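Local coordinates for putative lipoprotein (Bacteroides thetaiotaomicron, PDB 4Q1Z) that is of unknown function but belongs to the DUF4876 family, and as a putative two-domain lipoprotein is probably tethered to a bacterial membrane, at residues Val15-Thr20 and Leu30-Asp35; Tyr126-Phe131 and Met227-Phe232; Tyr172-Arg177 and Met285-Leu290; Asp309-Val314 and Leu343-Lys348; Gly355-Arg360 and Gly364-Gln369. All blocks are in the same frame, centred on the assembly; numbering follows the deposited sequence.

Interaction 1 of 5, residues Val15-Thr20 and Leu30-Asp35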
# COMPACT_ATOMS: atom_id res chain seq x y z
N VAL A 15 -27.07 -24.09 4.65
CA VAL A 15 -26.71 -22.68 4.64
C VAL A 15 -26.50 -22.25 3.19
O VAL A 15 -25.86 -22.98 2.43
CB VAL A 15 -25.47 -22.43 5.53
CG1 VAL A 15 -25.05 -20.96 5.52
CG2 VAL A 15 -25.71 -22.89 6.96
N TYR A 16 -27.10 -21.10 2.78
CA TYR A 16 -26.97 -20.53 1.43
C TYR A 16 -26.44 -19.11 1.54
O TYR A 16 -27.04 -18.26 2.20
CB TYR A 16 -28.31 -20.55 0.66
CG TYR A 16 -29.08 -21.85 0.75
CD1 TYR A 16 -28.90 -22.86 -0.19
CD2 TYR A 16 -30.00 -22.06 1.77
CE1 TYR A 16 -29.60 -24.06 -0.11
CE2 TYR A 16 -30.71 -23.26 1.86
CZ TYR A 16 -30.51 -24.25 0.92
OH TYR A 16 -31.22 -25.44 1.01
N LEU A 17 -25.30 -18.85 0.89
CA LEU A 17 -24.66 -17.56 0.94
C LEU A 17 -24.94 -16.77 -0.33
O LEU A 17 -24.49 -17.13 -1.43
CB LEU A 17 -23.14 -17.68 1.17
CG LEU A 17 -22.64 -18.65 2.25
CD1 LEU A 17 -21.16 -18.62 2.31
CD2 LEU A 17 -23.18 -18.29 3.61
N ASP A 18 -25.70 -15.67 -0.18
CA ASP A 18 -26.00 -14.73 -1.25
C ASP A 18 -24.87 -13.74 -1.24
O ASP A 18 -24.93 -12.74 -0.53
CB ASP A 18 -27.39 -14.08 -1.06
CG ASP A 18 -27.93 -13.25 -2.22
OD1 ASP A 18 -27.18 -13.03 -3.20
OD2 ASP A 18 -29.12 -12.84 -2.16
N ILE A 19 -23.79 -14.10 -1.96
CA ILE A 19 -22.58 -13.29 -2.05
C ILE A 19 -22.83 -12.24 -3.13
O ILE A 19 -23.28 -12.56 -4.23
CB ILE A 19 -21.30 -14.14 -2.24
CG1 ILE A 19 -21.20 -15.21 -1.13
CG2 ILE A 19 -20.06 -13.23 -2.20
CD1 ILE A 19 -20.24 -16.32 -1.31
N THR A 20 -22.63 -10.97 -2.75
CA THR A 20 -22.88 -9.74 -3.50
C THR A 20 -21.69 -9.44 -4.44
O THR A 20 -21.88 -8.69 -5.40
CB THR A 20 -23.19 -8.62 -2.48
OG1 THR A 20 -24.41 -8.98 -1.81
CG2 THR A 20 -23.38 -7.25 -3.09
N LEU A 30 -12.71 -18.71 4.02
CA LEU A 30 -14.12 -18.44 4.29
C LEU A 30 -14.68 -19.42 5.33
O LEU A 30 -14.56 -20.64 5.19
CB LEU A 30 -14.93 -18.47 2.97
CG LEU A 30 -16.41 -18.05 3.00
CD1 LEU A 30 -16.56 -16.61 3.40
CD2 LEU A 30 -17.05 -18.26 1.65
N THR A 31 -15.33 -18.87 6.36
CA THR A 31 -15.92 -19.64 7.44
C THR A 31 -17.35 -19.19 7.79
O THR A 31 -17.74 -18.04 7.58
CB THR A 31 -15.06 -19.55 8.70
OG1 THR A 31 -14.69 -18.19 8.94
CG2 THR A 31 -13.82 -20.47 8.64
N VAL A 32 -18.10 -20.14 8.33
CA VAL A 32 -19.44 -19.97 8.86
C VAL A 32 -19.35 -20.40 10.31
O VAL A 32 -19.15 -21.58 10.59
CB VAL A 32 -20.54 -20.71 8.06
CG1 VAL A 32 -21.87 -20.66 8.78
CG2 VAL A 32 -20.70 -20.10 6.67
N LYS A 33 -19.39 -19.42 11.23
CA LYS A 33 -19.36 -19.62 12.67
C LYS A 33 -20.81 -19.60 13.22
O LYS A 33 -21.61 -18.76 12.77
CB LYS A 33 -18.49 -18.54 13.38
CG LYS A 33 -16.98 -18.63 13.15
CD LYS A 33 -16.25 -17.36 13.65
CE LYS A 33 -14.74 -17.35 13.38
NZ LYS A 33 -14.17 -15.96 13.28
N PHE A 34 -21.14 -20.52 14.14
CA PHE A 34 -22.44 -20.61 14.83
C PHE A 34 -22.23 -20.45 16.34
O PHE A 34 -21.94 -21.44 17.02
CB PHE A 34 -23.13 -21.95 14.55
CG PHE A 34 -23.65 -22.20 13.15
CD1 PHE A 34 -22.79 -22.58 12.13
CD2 PHE A 34 -25.01 -22.16 12.89
CE1 PHE A 34 -23.29 -22.89 10.86
CE2 PHE A 34 -25.50 -22.45 11.61
CZ PHE A 34 -24.64 -22.80 10.61
N ASP A 35 -22.31 -19.20 16.88
CA ASP A 35 -22.11 -18.91 18.31
C ASP A 35 -23.45 -18.99 19.14
O ASP A 35 -24.54 -18.92 18.56
CB ASP A 35 -21.44 -17.54 18.50
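Val15 and Phe34 touch across the buried interior enclosed by the seven-stranded sheet, although their strands, 11-19 and 24-35, both belong to that sheet, with three other strands between them. The sheet must curl for the two to face each other, segment axes 10.6 Å apart and directions 127° apart. Val15 sends CG2 to the rim of the Phe34 ring, close to the ring plane, 3.8 Å from CZ; the two side chains pass in opposite directions. Two residues on, Leu17 forks between two partners. Its CD1 meets Leu30 CD2 tip to tip at 4.2 Å, while its CD2 lies 4.3 Å from Val32 CG2. Leu30 can reach across because its CG stands opposite the backbone N (chi1 -173°). The layer is wholly hydrocarbon and buried, and Val66, Val47 and Val54 pack around it. Apolar tips meeting between two strands of one sheet that face each other across a core are consistent with a beta sandwich or a strongly curled sheet.

Interaction 2 of 5, residues Tyr126-Phe131 and Met227-Phe232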
# COMPACT_ATOMS: atom_id res chain seq x y z
N TYR A 126 15.35 20.80 7.55
CA TYR A 126 15.69 19.38 7.68
C TYR A 126 14.82 18.61 6.68
O TYR A 126 13.61 18.55 6.87
CB TYR A 126 15.49 18.87 9.13
CG TYR A 126 16.11 17.50 9.37
CD1 TYR A 126 17.49 17.34 9.50
CD2 TYR A 126 15.31 16.36 9.50
CE1 TYR A 126 18.06 16.09 9.73
CE2 TYR A 126 15.88 15.10 9.71
CZ TYR A 126 17.26 14.97 9.85
OH TYR A 126 17.85 13.75 10.10
N PHE A 127 15.42 18.08 5.60
CA PHE A 127 14.65 17.33 4.60
C PHE A 127 14.98 15.82 4.67
O PHE A 127 14.60 15.08 3.75
CB PHE A 127 14.93 17.90 3.17
CG PHE A 127 16.39 17.95 2.77
CD1 PHE A 127 17.13 16.78 2.60
CD2 PHE A 127 17.04 19.16 2.63
CE1 PHE A 127 18.49 16.82 2.31
CE2 PHE A 127 18.41 19.21 2.35
CZ PHE A 127 19.12 18.04 2.18
N ARG A 128 15.72 15.36 5.71
CA ARG A 128 16.16 13.95 5.76
C ARG A 128 15.24 13.03 6.59
O ARG A 128 15.53 11.83 6.69
CB ARG A 128 17.59 13.81 6.25
CG ARG A 128 18.50 14.91 5.77
CD ARG A 128 19.92 14.77 6.25
NE ARG A 128 20.77 15.73 5.55
CZ ARG A 128 21.32 15.50 4.37
NH1 ARG A 128 21.18 14.31 3.79
NH2 ARG A 128 22.04 16.43 3.76
N ASP A 129 14.12 13.56 7.11
CA ASP A 129 13.18 12.77 7.91
C ASP A 129 12.11 12.02 7.03
O ASP A 129 11.28 11.30 7.58
CB ASP A 129 12.51 13.63 9.01
CG ASP A 129 11.96 14.97 8.57
OD1 ASP A 129 11.92 15.24 7.34
OD2 ASP A 129 11.47 15.72 9.45
N GLN A 130 12.19 12.15 5.68
CA GLN A 130 11.28 11.51 4.72
C GLN A 130 11.13 9.99 4.94
O GLN A 130 12.13 9.30 5.15
CB GLN A 130 11.76 11.74 3.26
CG GLN A 130 11.72 13.18 2.80
CD GLN A 130 11.94 13.33 1.30
OE1 GLN A 130 12.79 12.67 0.68
NE2 GLN A 130 11.21 14.26 0.69
N PHE A 131 9.90 9.47 4.90
CA PHE A 131 9.62 8.05 5.04
C PHE A 131 8.30 7.68 4.32
O PHE A 131 7.44 8.54 4.07
CB PHE A 131 9.62 7.57 6.52
CG PHE A 131 8.35 7.84 7.31
CD1 PHE A 131 7.32 6.90 7.33
CD2 PHE A 131 8.19 9.03 8.02
CE1 PHE A 131 6.15 7.15 8.07
CE2 PHE A 131 7.03 9.26 8.76
CZ PHE A 131 6.03 8.31 8.80
N MSE A 227 22.68 6.03 0.19
CA MSE A 227 23.43 6.43 -0.99
C MSE A 227 24.88 6.77 -0.58
O MSE A 227 25.62 7.42 -1.34
CB MSE A 227 22.75 7.61 -1.71
CG MSE A 227 21.37 7.24 -2.25
SE MSE A 227 20.58 8.54 -3.40
CE MSE A 227 21.65 8.26 -4.99
N ASN A 228 25.25 6.31 0.62
CA ASN A 228 26.55 6.43 1.28
C ASN A 228 27.00 7.88 1.35
O ASN A 228 28.06 8.26 0.85
CB ASN A 228 27.61 5.52 0.62
CG ASN A 228 27.16 4.07 0.53
OD1 ASN A 228 26.95 3.39 1.56
ND2 ASN A 228 26.92 3.60 -0.69
N ASN A 229 26.14 8.69 1.98
CA ASN A 229 26.40 10.09 2.29
C ASN A 229 27.44 10.09 3.43
O ASN A 229 27.22 9.41 4.43
CB ASN A 229 25.09 10.80 2.68
CG ASN A 229 25.24 12.30 2.81
OD1 ASN A 229 26.17 12.82 3.45
ND2 ASN A 229 24.34 13.02 2.17
N PRO A 230 28.61 10.78 3.29
CA PRO A 230 29.65 10.70 4.34
C PRO A 230 29.23 11.25 5.70
O PRO A 230 29.74 10.79 6.73
CB PRO A 230 30.80 11.56 3.79
CG PRO A 230 30.54 11.72 2.37
CD PRO A 230 29.07 11.59 2.14
N ASN A 231 28.32 12.24 5.68
CA ASN A 231 27.87 13.03 6.81
C ASN A 231 26.55 12.58 7.42
O ASN A 231 26.31 12.91 8.58
CB ASN A 231 27.79 14.48 6.38
CG ASN A 231 29.15 15.05 6.07
OD1 ASN A 231 30.05 15.14 6.95
ND2 ASN A 231 29.34 15.39 4.81
N PHE A 232 25.71 11.84 6.65
CA PHE A 232 24.40 11.25 7.05
C PHE A 232 24.50 9.80 6.60
O PHE A 232 23.97 9.44 5.54
CB PHE A 232 23.24 12.06 6.39
CG PHE A 232 23.36 13.53 6.76
CD1 PHE A 232 22.89 14.00 7.98
CD2 PHE A 232 24.08 14.41 5.95
CE1 PHE A 232 23.04 15.34 8.33
CE2 PHE A 232 24.29 15.74 6.33
CZ PHE A 232 23.76 16.19 7.52
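Arg128 lays its guanidinium flat on the ring of Phe232, the two planes only 4° apart, with CZ 3.6 Å from the ring centroid and over the face: a cation-pi stack. The CD methylene follows the same surface as a CH-pi contact, 3.8 Å from that centroid, while NE sits over the middle of the ring. The Arg128 chain runs extended from CG to NE, carrying the flat group outward to cross the phenylalanine side chain at about a right angle. On the opposite face Phe127 brings one ring atom, CE1, 3.7 Å above the plane, its ring steeply tilted, so this side is covered but not stacked. With an alanine at Phe232 the ring is gone, and the guanidinium would probably lose its flat cation-pi partner and be freer to turn. Just before Phe232 an Asx turn shapes the chain: Asn229 OD1 takes the N-H of Asn231 at 3.2 Å, in the carbonyl plane and on a lone pair, and more weakly that of Phe232. The loop of Arg128 is pinned by Asp129, accepting from Tyr114, Ser118 and Ser214, and by Gln130, bonded to Gln200, Tyr115 O and Thr259 O.

Interaction 3 of 5, residues Tyr172-Arg177 and Met285-Leu290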
# COMPACT_ATOMS: atom_id res chain seq x y z
N TYR A 172 2.12 3.50 -19.76
CA TYR A 172 3.18 3.72 -18.77
C TYR A 172 3.10 5.02 -17.98
O TYR A 172 2.55 6.04 -18.44
CB TYR A 172 4.56 3.74 -19.47
CG TYR A 172 4.86 2.61 -20.42
CD1 TYR A 172 5.41 1.42 -19.96
CD2 TYR A 172 4.66 2.75 -21.79
CE1 TYR A 172 5.71 0.37 -20.83
CE2 TYR A 172 4.93 1.70 -22.67
CZ TYR A 172 5.47 0.52 -22.19
OH TYR A 172 5.79 -0.50 -23.06
N ALA A 173 3.73 4.96 -16.79
CA ALA A 173 4.11 6.02 -15.88
C ALA A 173 5.63 6.19 -16.12
O ALA A 173 6.28 5.26 -16.60
CB ALA A 173 3.79 5.62 -14.44
N TYR A 174 6.18 7.37 -15.90
CA TYR A 174 7.59 7.61 -16.23
C TYR A 174 8.40 7.96 -14.98
O TYR A 174 8.17 8.99 -14.36
CB TYR A 174 7.67 8.70 -17.31
CG TYR A 174 7.01 8.23 -18.60
CD1 TYR A 174 5.64 8.38 -18.79
CD2 TYR A 174 7.76 7.62 -19.60
CE1 TYR A 174 5.02 7.89 -19.94
CE2 TYR A 174 7.15 7.12 -20.75
CZ TYR A 174 5.78 7.28 -20.93
OH TYR A 174 5.19 6.84 -22.09
N GLY A 175 9.27 7.03 -14.59
CA GLY A 175 10.07 7.11 -13.37
C GLY A 175 11.36 7.88 -13.50
O GLY A 175 12.11 7.72 -14.48
N GLU A 176 11.61 8.73 -12.48
CA GLU A 176 12.80 9.54 -12.32
C GLU A 176 13.93 8.63 -11.78
O GLU A 176 14.98 8.50 -12.43
CB GLU A 176 12.51 10.72 -11.38
CG GLU A 176 13.64 11.72 -11.29
CD GLU A 176 13.55 12.62 -10.08
OE1 GLU A 176 12.80 13.61 -10.14
OE2 GLU A 176 14.21 12.30 -9.06
N ARG A 177 13.67 7.98 -10.61
CA ARG A 177 14.56 7.01 -9.94
C ARG A 177 13.74 5.77 -9.52
O ARG A 177 12.58 5.90 -9.14
CB ARG A 177 15.31 7.62 -8.74
CG ARG A 177 16.56 6.82 -8.38
CD ARG A 177 17.26 7.31 -7.14
NE ARG A 177 17.76 8.68 -7.25
CZ ARG A 177 18.99 9.01 -7.63
NH1 ARG A 177 19.87 8.07 -7.96
NH2 ARG A 177 19.35 10.29 -7.70
N MSE A 285 12.35 0.44 -22.86
CA MSE A 285 11.90 0.71 -21.49
C MSE A 285 12.43 2.04 -20.94
O MSE A 285 12.24 2.34 -19.75
CB MSE A 285 12.25 -0.45 -20.55
CG MSE A 285 11.23 -1.60 -20.57
SE MSE A 285 9.30 -1.11 -20.76
CE MSE A 285 9.01 -1.92 -22.36
N LYS A 286 13.07 2.85 -21.78
CA LYS A 286 13.56 4.15 -21.31
C LYS A 286 13.39 5.22 -22.39
O LYS A 286 13.45 4.90 -23.58
CB LYS A 286 15.00 4.09 -20.81
CG LYS A 286 16.03 3.62 -21.84
CD LYS A 286 17.35 4.14 -21.43
CE LYS A 286 18.42 3.15 -21.60
NZ LYS A 286 19.71 3.71 -21.12
N THR A 287 13.14 6.47 -21.97
CA THR A 287 12.94 7.59 -22.90
C THR A 287 13.30 8.96 -22.30
O THR A 287 13.26 9.18 -21.07
CB THR A 287 11.47 7.61 -23.40
OG1 THR A 287 11.29 8.68 -24.34
CG2 THR A 287 10.44 7.75 -22.26
N THR A 288 13.58 9.91 -23.18
CA THR A 288 13.76 11.30 -22.79
C THR A 288 12.36 11.97 -22.92
O THR A 288 11.40 11.36 -23.43
CB THR A 288 14.86 12.01 -23.65
OG1 THR A 288 14.47 12.06 -25.01
CG2 THR A 288 16.21 11.33 -23.56
N ASP A 289 12.24 13.21 -22.44
CA ASP A 289 11.05 14.03 -22.63
C ASP A 289 11.20 14.56 -24.04
O ASP A 289 12.20 15.24 -24.32
CB ASP A 289 10.99 15.14 -21.57
CG ASP A 289 9.81 16.09 -21.68
OD1 ASP A 289 9.15 16.10 -22.75
OD2 ASP A 289 9.55 16.81 -20.71
N LEU A 290 10.30 14.17 -24.95
CA LEU A 290 10.45 14.54 -26.36
C LEU A 290 10.18 16.01 -26.61
O LEU A 290 10.55 16.49 -27.68
CB LEU A 290 9.59 13.66 -27.26
CG LEU A 290 9.91 12.15 -27.22
CD1 LEU A 290 8.97 11.37 -28.08
CD2 LEU A 290 11.34 11.85 -27.61
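Tyr172 meets selenomethionine Met285 in a Met-aromatic contact at the edge of a three-stranded antiparallel sheet. The segments run along its two outer strands, 172-175 and 286-287, on either side of strand 299-303, and Met285 lies immediately before the second of them. Starting at Tyr172, the ring is crossed at about a right angle by the Met285 side chain. SE approaches obliquely, 5.0 Å from the ring centroid, with Tyr172 CE1 as its nearest ring atom at 3.9 Å. The methyl CE then reaches the end of the tyrosine, 3.6 Å from OH; bends at chi2 and chi3 of Met285 fold the chain back to make this possible. Tyr172 also rests on Lys301 and Pro303 of the central strand, and a triethylene glycol, probably from the crystallisation liquor, is bound close to it. Tyr174 repeats the reach across the sheet: its CE2 lies 3.7 Å from Thr287 CG2, again at a slant to the ring. Its ring is stacked on Trp164, and its hydroxyl is hydrogen-bonded to Asp168, which fixes the far end. Beyond it the chain turns a corner at Glu176, leaving this sheet. Opposite Tyr174, the Thr287 methyl is turned to the ring because OG1 takes the place anti to the backbone N (chi1 -179°), from where it donates to the carbonyl O of Thr288 at 2.8 Å, on a lone pair in the carbonyl plane.

Interaction 4 of 5, residues Asp309-Val314 and Leu343-Lys348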
# COMPACT_ATOMS: atom_id res chain seq x y z
N ASP A 309 0.38 0.13 -6.05
CA ASP A 309 -0.19 1.35 -5.49
C ASP A 309 0.54 2.59 -6.02
O ASP A 309 1.75 2.55 -6.24
CB ASP A 309 -0.21 1.35 -3.93
CG ASP A 309 -1.14 2.39 -3.26
OD1 ASP A 309 -2.15 2.80 -3.87
OD2 ASP A 309 -0.91 2.71 -2.08
N ALA A 310 -0.20 3.70 -6.19
CA ALA A 310 0.29 5.00 -6.64
C ALA A 310 -0.33 6.12 -5.82
O ALA A 310 -1.51 6.07 -5.52
CB ALA A 310 -0.02 5.20 -8.10
N VAL A 311 0.48 7.11 -5.42
CA VAL A 311 0.04 8.28 -4.63
C VAL A 311 0.57 9.55 -5.29
O VAL A 311 1.79 9.77 -5.36
CB VAL A 311 0.44 8.21 -3.13
CG1 VAL A 311 -0.10 9.42 -2.34
CG2 VAL A 311 -0.04 6.91 -2.49
N GLU A 312 -0.35 10.43 -5.72
CA GLU A 312 -0.01 11.72 -6.32
C GLU A 312 -0.01 12.82 -5.28
O GLU A 312 -1.07 13.36 -4.99
CB GLU A 312 -0.98 12.07 -7.47
CG GLU A 312 -0.68 13.38 -8.19
CD GLU A 312 -0.09 13.22 -9.57
OE1 GLU A 312 -0.75 12.56 -10.41
OE2 GLU A 312 1.01 13.77 -9.83
N ALA A 313 1.17 13.19 -4.76
CA ALA A 313 1.20 14.34 -3.85
C ALA A 313 1.66 15.55 -4.65
O ALA A 313 2.41 15.41 -5.64
CB ALA A 313 2.08 14.09 -2.63
N VAL A 314 1.10 16.72 -4.29
CA VAL A 314 1.33 18.01 -4.95
C VAL A 314 1.45 19.12 -3.89
O VAL A 314 1.21 18.87 -2.70
CB VAL A 314 0.22 18.35 -5.99
CG1 VAL A 314 0.23 17.40 -7.19
CG2 VAL A 314 -1.16 18.44 -5.34
N LEU A 343 4.48 17.95 8.53
CA LEU A 343 3.19 17.28 8.41
C LEU A 343 3.19 16.34 7.21
O LEU A 343 3.82 16.61 6.18
CB LEU A 343 2.02 18.29 8.29
CG LEU A 343 1.90 19.38 9.39
CD1 LEU A 343 0.74 20.31 9.11
CD2 LEU A 343 1.75 18.77 10.79
N GLY A 344 2.46 15.25 7.37
CA GLY A 344 2.36 14.25 6.32
C GLY A 344 0.95 13.95 5.91
O GLY A 344 0.02 14.74 6.13
N ILE A 345 0.79 12.77 5.29
CA ILE A 345 -0.46 12.24 4.77
C ILE A 345 -0.62 10.80 5.30
O ILE A 345 0.36 10.06 5.45
CB ILE A 345 -0.54 12.34 3.20
CG1 ILE A 345 0.64 11.60 2.51
CG2 ILE A 345 -0.66 13.82 2.72
CD1 ILE A 345 0.44 11.22 1.10
N ALA A 346 -1.84 10.42 5.63
CA ALA A 346 -2.12 9.10 6.16
C ALA A 346 -3.37 8.52 5.48
O ALA A 346 -4.37 9.20 5.36
CB ALA A 346 -2.30 9.19 7.68
N ARG A 347 -3.29 7.27 5.01
CA ARG A 347 -4.42 6.60 4.35
C ARG A 347 -5.55 6.36 5.36
O ARG A 347 -5.28 5.99 6.51
CB ARG A 347 -3.96 5.28 3.73
CG ARG A 347 -4.88 4.69 2.70
CD ARG A 347 -4.10 3.91 1.65
NE ARG A 347 -4.75 4.13 0.37
CZ ARG A 347 -4.14 4.34 -0.78
NH1 ARG A 347 -2.82 4.27 -0.86
NH2 ARG A 347 -4.83 4.62 -1.87
N LYS A 348 -6.80 6.63 4.93
CA LYS A 348 -8.01 6.46 5.72
C LYS A 348 -8.35 5.01 5.85
O LYS A 348 -8.10 4.24 4.93
CB LYS A 348 -9.21 7.19 5.07
CG LYS A 348 -9.16 8.71 5.13
CD LYS A 348 -10.33 9.29 4.33
CE LYS A 348 -10.17 10.76 4.06
NZ LYS A 348 -11.18 11.23 3.09
O HOH W 1 -3.98 5.04 -5.20
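Ile345 reaches across the interior to Val311, tip to tip, with CD1 3.9 Å from Val311 CG1. Its CG1 branch takes the crowded position between backbone N and carbonyl carbon (chi1 58°), which aims CD1 at the facing strand, and Phe378 closes in beside both residues. Two positions on, Arg347 points to the same side and meets Asp309 coming from the opposite direction. Its NH1 forms a salt bridge of 2.8 Å to Asp309 OD2, with the carboxylate and guanidinium planes turned 46° apart, so the pairing is one-pronged and not a flat two-bond match. Bends at chi2 and chi3 bring the arginine head past Val311, whose CG2 lies 4.2 Å from NH1. A water sits at the guanidinium edge, 3.2 Å from Asp309 OD1 and 2.7 Å from Ala310 O. The charge is shared further: Arg347 NH2 bridges to Asp370 and Asp377, NE bonds to Gln369 O, NH1 also donates to Phe110 O, and Asp309 OD2 accepts from Phe110 N. With a leucine at Asp309 the carboxylate is gone, and buried NH1 would probably keep Phe110 O but lose its charged mate, leaving Phe110 N without this acceptor. Strands 307-312 and 344-347 stand near the two ends of one long mixed sheet, yet here they face each other, segment axes 11.0 Å apart, consistent with opposing layers of a beta sandwich.

Interaction 5 of 5, residues Gly355-Arg360 and Gly364-Gln369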
# COMPACT_ATOMS: atom_id res chain seq x y z
N GLY A 355 -19.61 4.64 10.29
CA GLY A 355 -18.27 5.22 10.44
C GLY A 355 -17.28 4.42 11.27
O GLY A 355 -16.23 4.94 11.63
N ASN A 356 -17.60 3.14 11.55
CA ASN A 356 -16.75 2.23 12.32
C ASN A 356 -15.74 1.50 11.41
O ASN A 356 -16.13 1.02 10.33
CB ASN A 356 -17.60 1.19 13.08
CG ASN A 356 -18.78 1.76 13.85
OD1 ASN A 356 -18.70 2.83 14.48
ND2 ASN A 356 -19.90 1.05 13.81
N PRO A 357 -14.45 1.35 11.83
CA PRO A 357 -13.46 0.64 10.99
C PRO A 357 -13.81 -0.83 10.77
O PRO A 357 -14.05 -1.56 11.74
CB PRO A 357 -12.15 0.76 11.79
CG PRO A 357 -12.37 1.93 12.69
CD PRO A 357 -13.82 1.87 13.06
N ILE A 358 -13.85 -1.27 9.49
CA ILE A 358 -14.13 -2.65 9.11
C ILE A 358 -12.89 -3.49 9.48
O ILE A 358 -11.80 -3.19 9.01
CB ILE A 358 -14.52 -2.74 7.60
CG1 ILE A 358 -15.81 -1.93 7.33
CG2 ILE A 358 -14.68 -4.22 7.16
CD1 ILE A 358 -16.14 -1.64 5.89
N ILE A 359 -13.06 -4.50 10.36
CA ILE A 359 -11.98 -5.35 10.90
C ILE A 359 -11.92 -6.72 10.22
O ILE A 359 -12.94 -7.41 10.10
CB ILE A 359 -12.16 -5.49 12.45
CG1 ILE A 359 -12.18 -4.11 13.16
CG2 ILE A 359 -11.15 -6.46 13.10
CD1 ILE A 359 -10.91 -3.21 12.94
N ARG A 360 -10.70 -7.12 9.80
CA ARG A 360 -10.43 -8.43 9.20
C ARG A 360 -10.35 -9.38 10.37
O ARG A 360 -9.29 -9.49 10.97
CB ARG A 360 -9.15 -8.42 8.35
CG ARG A 360 -8.93 -9.70 7.55
CD ARG A 360 -7.72 -9.66 6.63
NE ARG A 360 -7.77 -8.57 5.66
CZ ARG A 360 -8.25 -8.66 4.42
NH1 ARG A 360 -8.76 -9.80 3.98
NH2 ARG A 360 -8.23 -7.61 3.61
N GLY A 364 -7.65 -9.98 12.98
CA GLY A 364 -7.95 -8.90 13.91
C GLY A 364 -7.20 -7.63 13.55
O GLY A 364 -6.58 -7.00 14.42
N THR A 365 -7.20 -7.28 12.24
CA THR A 365 -6.45 -6.15 11.69
C THR A 365 -7.30 -5.17 10.87
O THR A 365 -8.37 -5.50 10.35
CB THR A 365 -5.27 -6.65 10.83
OG1 THR A 365 -5.77 -7.54 9.82
CG2 THR A 365 -4.18 -7.34 11.66
N TYR A 366 -6.78 -3.95 10.74
CA TYR A 366 -7.39 -2.88 9.99
C TYR A 366 -7.24 -3.08 8.50
O TYR A 366 -6.29 -3.69 8.03
CB TYR A 366 -6.77 -1.54 10.39
CG TYR A 366 -7.15 -1.10 11.78
CD1 TYR A 366 -8.47 -0.86 12.12
CD2 TYR A 366 -6.18 -0.89 12.75
CE1 TYR A 366 -8.83 -0.43 13.40
CE2 TYR A 366 -6.52 -0.46 14.03
CZ TYR A 366 -7.85 -0.24 14.35
OH TYR A 366 -8.20 0.20 15.60
N ILE A 367 -8.24 -2.57 7.76
CA ILE A 367 -8.30 -2.53 6.30
C ILE A 367 -8.32 -1.04 6.01
O ILE A 367 -9.06 -0.29 6.66
CB ILE A 367 -9.49 -3.35 5.72
CG1 ILE A 367 -9.39 -4.84 6.11
CG2 ILE A 367 -9.59 -3.20 4.19
CD1 ILE A 367 -10.68 -5.66 6.04
N TYR A 368 -7.44 -0.59 5.12
CA TYR A 368 -7.30 0.81 4.74
C TYR A 368 -7.99 1.03 3.42
O TYR A 368 -7.99 0.15 2.55
CB TYR A 368 -5.80 1.21 4.71
CG TYR A 368 -5.22 1.29 6.12
CD1 TYR A 368 -4.82 0.14 6.79
CD2 TYR A 368 -5.19 2.50 6.81
CE1 TYR A 368 -4.40 0.19 8.12
CE2 TYR A 368 -4.74 2.56 8.13
CZ TYR A 368 -4.38 1.40 8.79
OH TYR A 368 -3.97 1.44 10.12
N GLN A 369 -8.63 2.21 3.29
CA GLN A 369 -9.40 2.65 2.13
C GLN A 369 -8.51 2.93 0.92
O GLN A 369 -7.54 3.67 1.04
CB GLN A 369 -10.19 3.92 2.49
CG GLN A 369 -11.12 4.41 1.38
CD GLN A 369 -11.74 5.74 1.69
OE1 GLN A 369 -12.52 5.89 2.65
NE2 GLN A 369 -11.44 6.71 0.85
O HOH W 2 -10.23 -1.01 9.41
O HOH W 3 -6.09 -6.43 7.40
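Arg360 and Thr365 form the backbone link of a short hairpin, in which Arg360 N donates to Thr365 O at 2.9 Å, nearly straight at 168°. Thr365 N returns a longer bond to Arg360 O, tilted 34° from the carbonyl plane, and Gly364 N adds a weak one to the same oxygen. With Gly364 and Thr365 both opposite Arg360, this is a G1 beta bulge, and Gly364 supplies its positive phi. Waters bridge where direct bonds stop: one joins Ile358 O (2.7 Å) to Ile367 N (3.0 Å); another gathers Arg360 NE, Thr365 OG1 and Tyr366 O. Thr365 OG1 is also bonded to Thr363. Among apolar contacts, Ile359 lies alongside Tyr366, CD1 to CD1 3.5 Å, while Pro357 CB touches that ring at its edge, 3.9 Å from CE1. Separately, Ile367 CD1 sits over a face of the charged Arg360 guanidinium. Ile358, Arg360 and Ile367 all pack on Tyr79 of strand 77-89; of strand 95-105, Leu103 touches both isoleucines and Val105 touches Arg360 and Ile367.

Overall arrangement
Interactions 1 and 4 are the buried ones, each joining facing strands of one sheet, but in different sheets with centres about 36 Å apart: interaction 1 is purely hydrocarbon, whereas interaction 4 combines aliphatic tips with a buried ion pair. Interactions 2 and 3 are partly buried and lie across the chain's centre from interaction 1; both rest on aromatic rings, one under a guanidinium and one beside selenium, and they touch where Met227 packs on Arg177. Interaction 5, the partly buried hairpin, is the one with direct backbone bonds across its segments, and adds water bridges and side-chain packing. It adjoins interaction 4 through probable bonds from Arg347 NE to Gln369 O and from Gln369 N to Lys348 O.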